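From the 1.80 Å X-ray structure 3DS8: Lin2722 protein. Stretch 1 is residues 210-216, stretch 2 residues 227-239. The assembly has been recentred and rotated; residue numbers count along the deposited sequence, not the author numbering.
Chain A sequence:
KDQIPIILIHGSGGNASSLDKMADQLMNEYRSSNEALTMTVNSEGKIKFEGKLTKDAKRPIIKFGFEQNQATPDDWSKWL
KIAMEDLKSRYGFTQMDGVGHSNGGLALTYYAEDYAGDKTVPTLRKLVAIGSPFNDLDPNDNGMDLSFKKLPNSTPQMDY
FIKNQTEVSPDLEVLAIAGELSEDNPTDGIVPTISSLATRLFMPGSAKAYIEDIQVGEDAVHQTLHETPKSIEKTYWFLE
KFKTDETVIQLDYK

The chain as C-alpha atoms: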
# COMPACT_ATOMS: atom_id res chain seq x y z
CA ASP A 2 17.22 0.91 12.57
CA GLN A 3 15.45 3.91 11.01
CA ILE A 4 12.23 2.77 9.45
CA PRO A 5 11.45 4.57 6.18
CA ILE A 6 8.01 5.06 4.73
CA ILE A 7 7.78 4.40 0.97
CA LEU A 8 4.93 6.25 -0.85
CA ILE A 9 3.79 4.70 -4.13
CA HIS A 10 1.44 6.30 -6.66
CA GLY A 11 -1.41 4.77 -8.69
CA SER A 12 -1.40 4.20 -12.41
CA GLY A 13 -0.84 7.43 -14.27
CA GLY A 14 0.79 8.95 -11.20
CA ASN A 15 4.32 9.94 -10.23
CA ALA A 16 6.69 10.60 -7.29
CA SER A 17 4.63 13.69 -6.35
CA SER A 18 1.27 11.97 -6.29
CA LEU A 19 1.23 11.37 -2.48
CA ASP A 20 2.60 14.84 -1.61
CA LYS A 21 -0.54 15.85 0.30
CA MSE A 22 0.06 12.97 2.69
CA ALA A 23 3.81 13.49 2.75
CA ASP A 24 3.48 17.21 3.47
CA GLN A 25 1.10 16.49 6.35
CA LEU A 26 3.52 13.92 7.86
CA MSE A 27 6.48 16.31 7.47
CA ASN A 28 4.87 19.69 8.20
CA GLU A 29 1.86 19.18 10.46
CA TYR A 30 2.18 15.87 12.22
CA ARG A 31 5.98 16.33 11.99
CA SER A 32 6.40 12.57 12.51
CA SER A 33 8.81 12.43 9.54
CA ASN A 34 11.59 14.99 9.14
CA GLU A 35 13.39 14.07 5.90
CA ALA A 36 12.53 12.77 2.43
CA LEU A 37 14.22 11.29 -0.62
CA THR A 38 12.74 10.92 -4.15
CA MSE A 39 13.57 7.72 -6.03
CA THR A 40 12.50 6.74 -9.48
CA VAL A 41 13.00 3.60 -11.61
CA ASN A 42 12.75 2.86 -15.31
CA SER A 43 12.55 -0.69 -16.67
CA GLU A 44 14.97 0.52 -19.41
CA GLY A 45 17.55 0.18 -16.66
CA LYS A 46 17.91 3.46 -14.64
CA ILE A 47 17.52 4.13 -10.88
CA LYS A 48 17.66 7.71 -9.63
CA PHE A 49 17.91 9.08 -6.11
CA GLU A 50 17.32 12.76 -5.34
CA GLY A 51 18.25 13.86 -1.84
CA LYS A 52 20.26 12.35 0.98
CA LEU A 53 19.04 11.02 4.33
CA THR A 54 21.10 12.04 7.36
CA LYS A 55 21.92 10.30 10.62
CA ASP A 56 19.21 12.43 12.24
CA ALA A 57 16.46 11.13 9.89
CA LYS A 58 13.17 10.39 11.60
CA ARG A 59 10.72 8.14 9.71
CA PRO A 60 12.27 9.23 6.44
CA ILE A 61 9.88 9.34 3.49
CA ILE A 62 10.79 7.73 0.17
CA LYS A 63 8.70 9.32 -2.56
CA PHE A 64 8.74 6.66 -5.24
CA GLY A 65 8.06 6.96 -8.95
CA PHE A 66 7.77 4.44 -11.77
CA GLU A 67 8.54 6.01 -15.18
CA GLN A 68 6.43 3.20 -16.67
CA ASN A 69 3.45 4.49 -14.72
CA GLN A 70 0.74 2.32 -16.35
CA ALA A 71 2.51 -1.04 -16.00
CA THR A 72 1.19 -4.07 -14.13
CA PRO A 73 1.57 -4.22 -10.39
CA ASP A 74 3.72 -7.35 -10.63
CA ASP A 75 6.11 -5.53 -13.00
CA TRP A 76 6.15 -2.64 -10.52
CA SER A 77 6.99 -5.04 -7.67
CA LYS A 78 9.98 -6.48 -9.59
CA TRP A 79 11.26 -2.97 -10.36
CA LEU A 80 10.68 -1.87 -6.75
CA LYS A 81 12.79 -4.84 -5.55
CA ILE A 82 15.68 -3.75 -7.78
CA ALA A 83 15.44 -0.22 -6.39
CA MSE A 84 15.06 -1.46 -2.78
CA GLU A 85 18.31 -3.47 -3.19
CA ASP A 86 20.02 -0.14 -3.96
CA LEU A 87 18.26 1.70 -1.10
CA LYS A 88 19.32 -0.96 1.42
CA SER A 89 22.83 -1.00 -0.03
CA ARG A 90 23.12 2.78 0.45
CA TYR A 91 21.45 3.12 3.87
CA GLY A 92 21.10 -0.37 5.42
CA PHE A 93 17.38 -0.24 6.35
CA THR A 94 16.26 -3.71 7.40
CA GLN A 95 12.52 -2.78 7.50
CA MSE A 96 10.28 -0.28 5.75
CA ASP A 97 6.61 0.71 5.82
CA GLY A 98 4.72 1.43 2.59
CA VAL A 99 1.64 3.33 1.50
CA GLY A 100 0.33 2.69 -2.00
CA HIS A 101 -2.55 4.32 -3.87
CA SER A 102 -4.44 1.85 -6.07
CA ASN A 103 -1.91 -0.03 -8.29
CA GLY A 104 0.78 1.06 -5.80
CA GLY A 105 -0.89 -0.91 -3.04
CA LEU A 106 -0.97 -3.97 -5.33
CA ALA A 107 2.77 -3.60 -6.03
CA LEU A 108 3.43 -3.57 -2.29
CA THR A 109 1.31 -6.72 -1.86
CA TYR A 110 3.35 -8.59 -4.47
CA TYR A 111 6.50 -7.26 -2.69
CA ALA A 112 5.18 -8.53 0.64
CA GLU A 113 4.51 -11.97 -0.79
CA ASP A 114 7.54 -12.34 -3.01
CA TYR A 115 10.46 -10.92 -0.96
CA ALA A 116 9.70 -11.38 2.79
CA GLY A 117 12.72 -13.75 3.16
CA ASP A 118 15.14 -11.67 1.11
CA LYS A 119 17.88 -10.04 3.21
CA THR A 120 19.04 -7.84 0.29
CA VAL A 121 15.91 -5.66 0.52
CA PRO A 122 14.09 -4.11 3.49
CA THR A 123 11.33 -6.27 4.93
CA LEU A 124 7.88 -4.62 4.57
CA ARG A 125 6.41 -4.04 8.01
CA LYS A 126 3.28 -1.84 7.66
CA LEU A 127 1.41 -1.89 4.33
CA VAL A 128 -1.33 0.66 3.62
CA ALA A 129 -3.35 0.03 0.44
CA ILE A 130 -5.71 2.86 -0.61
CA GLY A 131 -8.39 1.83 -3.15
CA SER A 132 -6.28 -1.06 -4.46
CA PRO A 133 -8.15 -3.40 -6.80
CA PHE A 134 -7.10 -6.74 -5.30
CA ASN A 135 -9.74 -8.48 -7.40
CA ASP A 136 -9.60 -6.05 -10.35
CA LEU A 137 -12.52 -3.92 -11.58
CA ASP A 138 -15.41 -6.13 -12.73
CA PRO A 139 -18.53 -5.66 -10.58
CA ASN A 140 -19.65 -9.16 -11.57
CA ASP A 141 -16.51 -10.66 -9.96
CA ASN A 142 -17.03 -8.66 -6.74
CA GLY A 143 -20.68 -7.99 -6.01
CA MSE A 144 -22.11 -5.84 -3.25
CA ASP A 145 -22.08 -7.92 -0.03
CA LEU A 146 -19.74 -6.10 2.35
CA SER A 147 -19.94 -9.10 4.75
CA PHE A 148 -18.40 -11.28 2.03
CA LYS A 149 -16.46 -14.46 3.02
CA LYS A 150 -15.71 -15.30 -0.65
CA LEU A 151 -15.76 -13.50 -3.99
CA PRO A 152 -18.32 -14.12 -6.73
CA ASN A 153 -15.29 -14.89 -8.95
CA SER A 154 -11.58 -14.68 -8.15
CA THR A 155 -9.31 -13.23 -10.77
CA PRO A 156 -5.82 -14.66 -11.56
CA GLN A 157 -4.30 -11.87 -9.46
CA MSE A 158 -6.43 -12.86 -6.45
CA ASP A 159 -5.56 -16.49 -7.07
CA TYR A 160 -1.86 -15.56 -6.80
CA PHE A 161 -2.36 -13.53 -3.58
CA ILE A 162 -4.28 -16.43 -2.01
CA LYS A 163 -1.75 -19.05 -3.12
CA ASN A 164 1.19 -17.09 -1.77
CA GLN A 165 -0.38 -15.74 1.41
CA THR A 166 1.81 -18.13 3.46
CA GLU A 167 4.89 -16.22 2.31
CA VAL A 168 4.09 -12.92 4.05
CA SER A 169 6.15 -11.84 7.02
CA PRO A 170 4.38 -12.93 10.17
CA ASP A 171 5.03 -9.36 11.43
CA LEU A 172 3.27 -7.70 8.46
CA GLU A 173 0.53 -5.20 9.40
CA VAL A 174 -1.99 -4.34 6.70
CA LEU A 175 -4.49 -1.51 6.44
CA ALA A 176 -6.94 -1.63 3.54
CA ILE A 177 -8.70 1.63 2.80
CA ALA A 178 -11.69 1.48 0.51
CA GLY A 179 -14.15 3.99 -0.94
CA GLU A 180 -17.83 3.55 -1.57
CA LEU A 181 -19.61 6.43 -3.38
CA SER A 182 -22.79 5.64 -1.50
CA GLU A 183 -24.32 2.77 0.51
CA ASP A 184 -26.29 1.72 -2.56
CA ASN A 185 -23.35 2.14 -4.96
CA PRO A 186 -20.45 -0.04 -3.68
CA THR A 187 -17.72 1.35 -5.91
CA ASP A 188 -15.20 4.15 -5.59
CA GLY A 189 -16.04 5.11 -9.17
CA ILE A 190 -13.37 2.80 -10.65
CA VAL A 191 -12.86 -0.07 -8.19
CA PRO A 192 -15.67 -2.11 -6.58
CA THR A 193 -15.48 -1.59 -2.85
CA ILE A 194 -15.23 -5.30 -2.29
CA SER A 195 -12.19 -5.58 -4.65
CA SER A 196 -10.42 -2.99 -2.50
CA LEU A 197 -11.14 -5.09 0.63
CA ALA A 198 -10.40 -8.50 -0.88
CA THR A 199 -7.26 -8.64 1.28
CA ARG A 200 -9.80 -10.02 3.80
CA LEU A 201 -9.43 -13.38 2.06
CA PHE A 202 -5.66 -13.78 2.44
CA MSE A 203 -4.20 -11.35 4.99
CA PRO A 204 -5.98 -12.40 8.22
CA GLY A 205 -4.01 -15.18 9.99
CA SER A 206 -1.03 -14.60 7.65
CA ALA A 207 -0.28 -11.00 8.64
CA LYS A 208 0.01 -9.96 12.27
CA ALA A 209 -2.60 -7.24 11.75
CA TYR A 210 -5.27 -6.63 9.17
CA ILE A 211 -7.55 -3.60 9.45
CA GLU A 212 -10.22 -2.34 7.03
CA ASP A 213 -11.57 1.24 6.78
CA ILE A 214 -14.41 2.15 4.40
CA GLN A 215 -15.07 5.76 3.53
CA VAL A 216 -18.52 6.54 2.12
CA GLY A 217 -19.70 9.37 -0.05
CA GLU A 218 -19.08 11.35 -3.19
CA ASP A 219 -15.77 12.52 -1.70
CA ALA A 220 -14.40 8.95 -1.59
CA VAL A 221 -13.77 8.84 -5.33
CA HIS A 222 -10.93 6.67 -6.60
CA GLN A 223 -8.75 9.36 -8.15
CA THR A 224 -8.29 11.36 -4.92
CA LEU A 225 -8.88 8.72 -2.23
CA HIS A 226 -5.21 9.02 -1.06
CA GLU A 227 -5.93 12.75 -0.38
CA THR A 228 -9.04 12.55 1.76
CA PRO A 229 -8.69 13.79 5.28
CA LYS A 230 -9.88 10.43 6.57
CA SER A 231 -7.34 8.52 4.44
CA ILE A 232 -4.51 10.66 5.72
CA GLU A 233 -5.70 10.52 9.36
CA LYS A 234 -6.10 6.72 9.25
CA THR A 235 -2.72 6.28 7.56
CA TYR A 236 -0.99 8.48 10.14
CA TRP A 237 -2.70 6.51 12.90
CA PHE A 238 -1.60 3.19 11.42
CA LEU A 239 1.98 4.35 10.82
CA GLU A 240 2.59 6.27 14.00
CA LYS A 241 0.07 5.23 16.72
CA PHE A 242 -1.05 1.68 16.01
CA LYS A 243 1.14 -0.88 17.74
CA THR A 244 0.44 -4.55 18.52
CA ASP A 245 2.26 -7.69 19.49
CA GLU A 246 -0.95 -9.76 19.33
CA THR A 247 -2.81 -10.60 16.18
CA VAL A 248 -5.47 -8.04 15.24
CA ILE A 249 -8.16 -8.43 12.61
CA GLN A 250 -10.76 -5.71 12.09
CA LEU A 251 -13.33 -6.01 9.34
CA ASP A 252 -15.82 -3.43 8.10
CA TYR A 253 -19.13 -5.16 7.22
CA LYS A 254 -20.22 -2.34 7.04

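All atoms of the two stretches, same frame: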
# COMPACT_ATOMS: atom_id res chain seq x y z
N TYR A 210 -4.54 -6.97 10.37
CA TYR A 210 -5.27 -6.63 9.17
C TYR A 210 -6.46 -5.80 9.59
O TYR A 210 -7.27 -6.26 10.36
CB TYR A 210 -5.79 -7.88 8.44
CG TYR A 210 -6.68 -7.51 7.29
CD1 TYR A 210 -6.16 -6.86 6.16
CD2 TYR A 210 -8.07 -7.76 7.32
CE1 TYR A 210 -7.00 -6.46 5.11
CE2 TYR A 210 -8.90 -7.42 6.25
CZ TYR A 210 -8.34 -6.74 5.14
OH TYR A 210 -9.16 -6.39 4.08
N ILE A 211 -6.51 -4.56 9.11
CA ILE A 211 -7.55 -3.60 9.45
C ILE A 211 -8.18 -3.03 8.19
O ILE A 211 -7.45 -2.70 7.24
CB ILE A 211 -6.95 -2.44 10.29
CG1 ILE A 211 -6.26 -3.00 11.56
CG2 ILE A 211 -8.02 -1.39 10.60
CD1 ILE A 211 -5.80 -1.91 12.57
N GLU A 212 -9.51 -2.95 8.14
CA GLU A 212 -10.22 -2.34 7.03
C GLU A 212 -10.79 -0.99 7.45
O GLU A 212 -11.22 -0.83 8.63
CB GLU A 212 -11.38 -3.26 6.61
CG GLU A 212 -10.90 -4.60 6.07
CD GLU A 212 -12.00 -5.53 5.62
OE1 GLU A 212 -13.16 -5.35 6.02
OE2 GLU A 212 -11.68 -6.45 4.82
N ASP A 213 -10.91 -0.05 6.52
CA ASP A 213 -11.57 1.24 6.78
C ASP A 213 -12.29 1.62 5.50
O ASP A 213 -11.67 1.69 4.45
CB ASP A 213 -10.52 2.34 7.08
CG ASP A 213 -11.02 3.84 6.78
OD1 ASP A 213 -11.64 4.33 7.71
OD2 ASP A 213 -10.78 4.52 5.66
N ILE A 214 -13.61 1.73 5.56
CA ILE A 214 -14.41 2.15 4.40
C ILE A 214 -14.82 3.60 4.56
O ILE A 214 -15.34 3.98 5.62
CB ILE A 214 -15.67 1.31 4.25
CG1 ILE A 214 -15.33 -0.18 4.09
CG2 ILE A 214 -16.53 1.82 3.04
CD1 ILE A 214 -16.55 -1.07 4.08
N GLN A 215 -14.58 4.42 3.55
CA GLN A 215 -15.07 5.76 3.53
C GLN A 215 -16.24 5.83 2.54
O GLN A 215 -16.16 5.32 1.43
CB GLN A 215 -14.00 6.77 3.10
CG GLN A 215 -12.87 6.94 4.07
CD GLN A 215 -11.69 7.60 3.41
OE1 GLN A 215 -11.83 8.67 2.76
NE2 GLN A 215 -10.51 7.00 3.59
N VAL A 216 -17.31 6.49 2.95
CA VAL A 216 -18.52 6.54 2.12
C VAL A 216 -18.83 7.96 1.70
O VAL A 216 -18.75 8.93 2.49
CB VAL A 216 -19.74 5.93 2.83
CG1 VAL A 216 -20.95 5.83 1.87
CG2 VAL A 216 -19.42 4.54 3.40
N GLU A 227 -5.96 11.35 -0.83
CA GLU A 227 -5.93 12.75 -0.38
C GLU A 227 -7.04 13.13 0.59
O GLU A 227 -7.09 14.27 1.04
CB GLU A 227 -6.01 13.69 -1.56
CG GLU A 227 -4.77 13.56 -2.46
CD GLU A 227 -4.70 14.55 -3.60
OE1 GLU A 227 -5.77 14.86 -4.16
OE2 GLU A 227 -3.57 15.03 -3.93
N THR A 228 -7.92 12.20 0.90
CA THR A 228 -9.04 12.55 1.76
C THR A 228 -8.49 12.76 3.17
O THR A 228 -7.52 12.08 3.60
CB THR A 228 -10.17 11.53 1.79
OG1 THR A 228 -9.72 10.33 2.37
CG2 THR A 228 -10.75 11.27 0.38
N PRO A 229 -9.09 13.68 3.90
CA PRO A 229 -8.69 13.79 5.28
C PRO A 229 -8.73 12.47 6.02
O PRO A 229 -7.83 12.17 6.81
CB PRO A 229 -9.73 14.76 5.85
CG PRO A 229 -10.03 15.69 4.72
CD PRO A 229 -10.03 14.75 3.52
N LYS A 230 -9.80 11.69 5.84
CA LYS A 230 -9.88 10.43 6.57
C LYS A 230 -8.75 9.46 6.19
O LYS A 230 -8.27 8.71 7.06
CB LYS A 230 -11.22 9.75 6.32
CG LYS A 230 -11.35 8.41 7.02
CD LYS A 230 -11.19 8.52 8.60
CE LYS A 230 -11.64 7.22 9.31
NZ LYS A 230 -11.51 7.33 10.83
N SER A 231 -8.44 9.35 4.90
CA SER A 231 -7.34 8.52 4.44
C SER A 231 -6.04 8.90 5.12
O SER A 231 -5.30 8.06 5.63
CB SER A 231 -7.14 8.53 2.91
OG SER A 231 -8.14 7.74 2.32
N ILE A 232 -5.76 10.18 5.13
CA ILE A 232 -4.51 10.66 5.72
C ILE A 232 -4.48 10.46 7.24
O ILE A 232 -3.45 9.99 7.82
CB ILE A 232 -4.22 12.11 5.31
CG1 ILE A 232 -4.00 12.14 3.79
CG2 ILE A 232 -2.96 12.61 6.06
CD1 ILE A 232 -3.99 13.55 3.16
N GLU A 233 -5.57 10.75 7.90
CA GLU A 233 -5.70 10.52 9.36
C GLU A 233 -5.51 9.04 9.69
O GLU A 233 -4.78 8.69 10.63
CB GLU A 233 -7.04 11.02 9.87
CG GLU A 233 -7.23 12.50 9.74
CD GLU A 233 -8.71 12.92 9.55
OE1 GLU A 233 -9.63 12.18 10.00
OE2 GLU A 233 -8.94 13.99 8.95
N LYS A 234 -6.17 8.16 8.93
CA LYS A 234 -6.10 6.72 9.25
C LYS A 234 -4.68 6.18 9.00
O LYS A 234 -4.18 5.35 9.76
CB LYS A 234 -7.17 5.97 8.48
CG LYS A 234 -7.42 4.57 9.02
CD LYS A 234 -8.22 4.54 10.29
CE LYS A 234 -8.36 3.11 10.83
NZ LYS A 234 -9.05 3.03 12.16
N THR A 235 -4.05 6.66 7.92
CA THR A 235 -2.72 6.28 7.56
C THR A 235 -1.73 6.75 8.63
O THR A 235 -0.87 5.99 9.08
CB THR A 235 -2.36 6.79 6.12
OG1 THR A 235 -3.22 6.15 5.17
CG2 THR A 235 -0.94 6.44 5.76
N TYR A 236 -1.81 8.02 9.03
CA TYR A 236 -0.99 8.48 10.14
C TYR A 236 -1.15 7.60 11.35
O TYR A 236 -0.16 7.16 11.94
CB TYR A 236 -1.32 9.93 10.50
CG TYR A 236 -0.68 10.35 11.80
CD1 TYR A 236 0.71 10.70 11.86
CD2 TYR A 236 -1.42 10.37 12.97
CE1 TYR A 236 1.28 11.06 13.01
CE2 TYR A 236 -0.84 10.72 14.16
CZ TYR A 236 0.51 11.06 14.18
OH TYR A 236 1.07 11.46 15.36
N TRP A 237 -2.41 7.36 11.74
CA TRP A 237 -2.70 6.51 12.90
C TRP A 237 -2.02 5.16 12.77
O TRP A 237 -1.41 4.69 13.71
CB TRP A 237 -4.21 6.32 13.09
CG TRP A 237 -4.54 5.27 14.09
CD1 TRP A 237 -4.54 5.41 15.42
CD2 TRP A 237 -4.92 3.94 13.82
NE1 TRP A 237 -4.87 4.22 16.02
CE2 TRP A 237 -5.11 3.30 15.06
CE3 TRP A 237 -5.11 3.21 12.65
CZ2 TRP A 237 -5.47 1.98 15.16
CZ3 TRP A 237 -5.48 1.90 12.76
CH2 TRP A 237 -5.67 1.31 14.01
N PHE A 238 -2.16 4.52 11.60
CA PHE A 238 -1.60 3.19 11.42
C PHE A 238 -0.07 3.21 11.47
O PHE A 238 0.57 2.35 12.08
CB PHE A 238 -2.08 2.64 10.10
CG PHE A 238 -1.86 1.18 9.92
CD1 PHE A 238 -2.56 0.26 10.70
CD2 PHE A 238 -0.99 0.71 8.94
CE1 PHE A 238 -2.43 -1.12 10.46
CE2 PHE A 238 -0.85 -0.64 8.70
CZ PHE A 238 -1.56 -1.55 9.46
N LEU A 239 0.52 4.25 10.89
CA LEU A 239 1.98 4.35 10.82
C LEU A 239 2.61 4.79 12.11
O LEU A 239 3.72 4.38 12.40
CB LEU A 239 2.42 5.31 9.68
CG LEU A 239 2.12 4.95 8.23
CD1 LEU A 239 2.49 6.14 7.30
CD2 LEU A 239 2.85 3.64 7.83

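Strand 210-216 lies nearly antiparallel to helix 229-239, their axes 9.8 Å apart at closest approach and their directions 165° apart. The alternation of the strand sends the CB atoms of Ile 211, Asp 213 and Gln 215 toward the helix, while those of Tyr 210, Glu 212 and Ile 214 point away. Because the strand and helix run in opposite senses, Ile 211 meets the later turns of the helix and Gln 215 its first turn.

The polar end is organised around Gln 215. With chi1 m and chi2 t its side chain is extended, and chi3 near 51° sets the amide so that both of its ends are used. Gln 215 OE1 accepts from Thr 228 OG1 at 2.7 Å, and Gln 215 NE2 donates to Ser 231 OG at 2.8 Å with a nearly straight angle of 168°. Gln 215 NE2 also donates within the strand to Asp 213 OD2, at 3.2 Å. A primary amide suits this place because it carries a donor and an acceptor side by side.

Thr 228 is the N-cap of the helix. Its p rotamer places Thr 228 OG1 where it can accept from the backbone Ser 231 N at 3.0 Å, a bond that satisfies an amide in the first turn, which lacks the usual helical carbonyl partner. The same hydroxyl donates to Gln 215, so a small side chain both caps the helix and ties it to the strand. Ser 231, whose CB points sideways, reaches the amide through its m rotamer, chi1 being -76°.

Lys 230 begins toward the strand, but its end leads away. Its aliphatic part packs on the strand, Lys 230 CG lying 3.6 Å from Gln 215 CG. Separately, Lys 230 CE comes within 3.3 Å of Asp 213 OD1, while Lys 230 NZ remains 4.3 Å from Asp 213 OD1, too far for a salt bridge. Lys 234, one turn later, also contributes methylenes, Lys 234 CG lying 4.3 Å from Asp 213 CB. Both lysines combine a t chi1 with a p chi2, and a long flexible chain can lay methylenes over the strand; in Lys 230, which is exposed, the end then leads away.

At the other end the contact becomes apolar. Ile 211, with chi1 m and chi2 t, extends Ile 211 CD1 to the edges of two aromatic rings, 3.5 Å from Trp 237 CH2 and 4.1 Å from Phe 238 CE1. Both aromatic residues adopt t at chi1, which carries their rings out from the helix to meet this methyl. A branched aliphatic chain suits the spot.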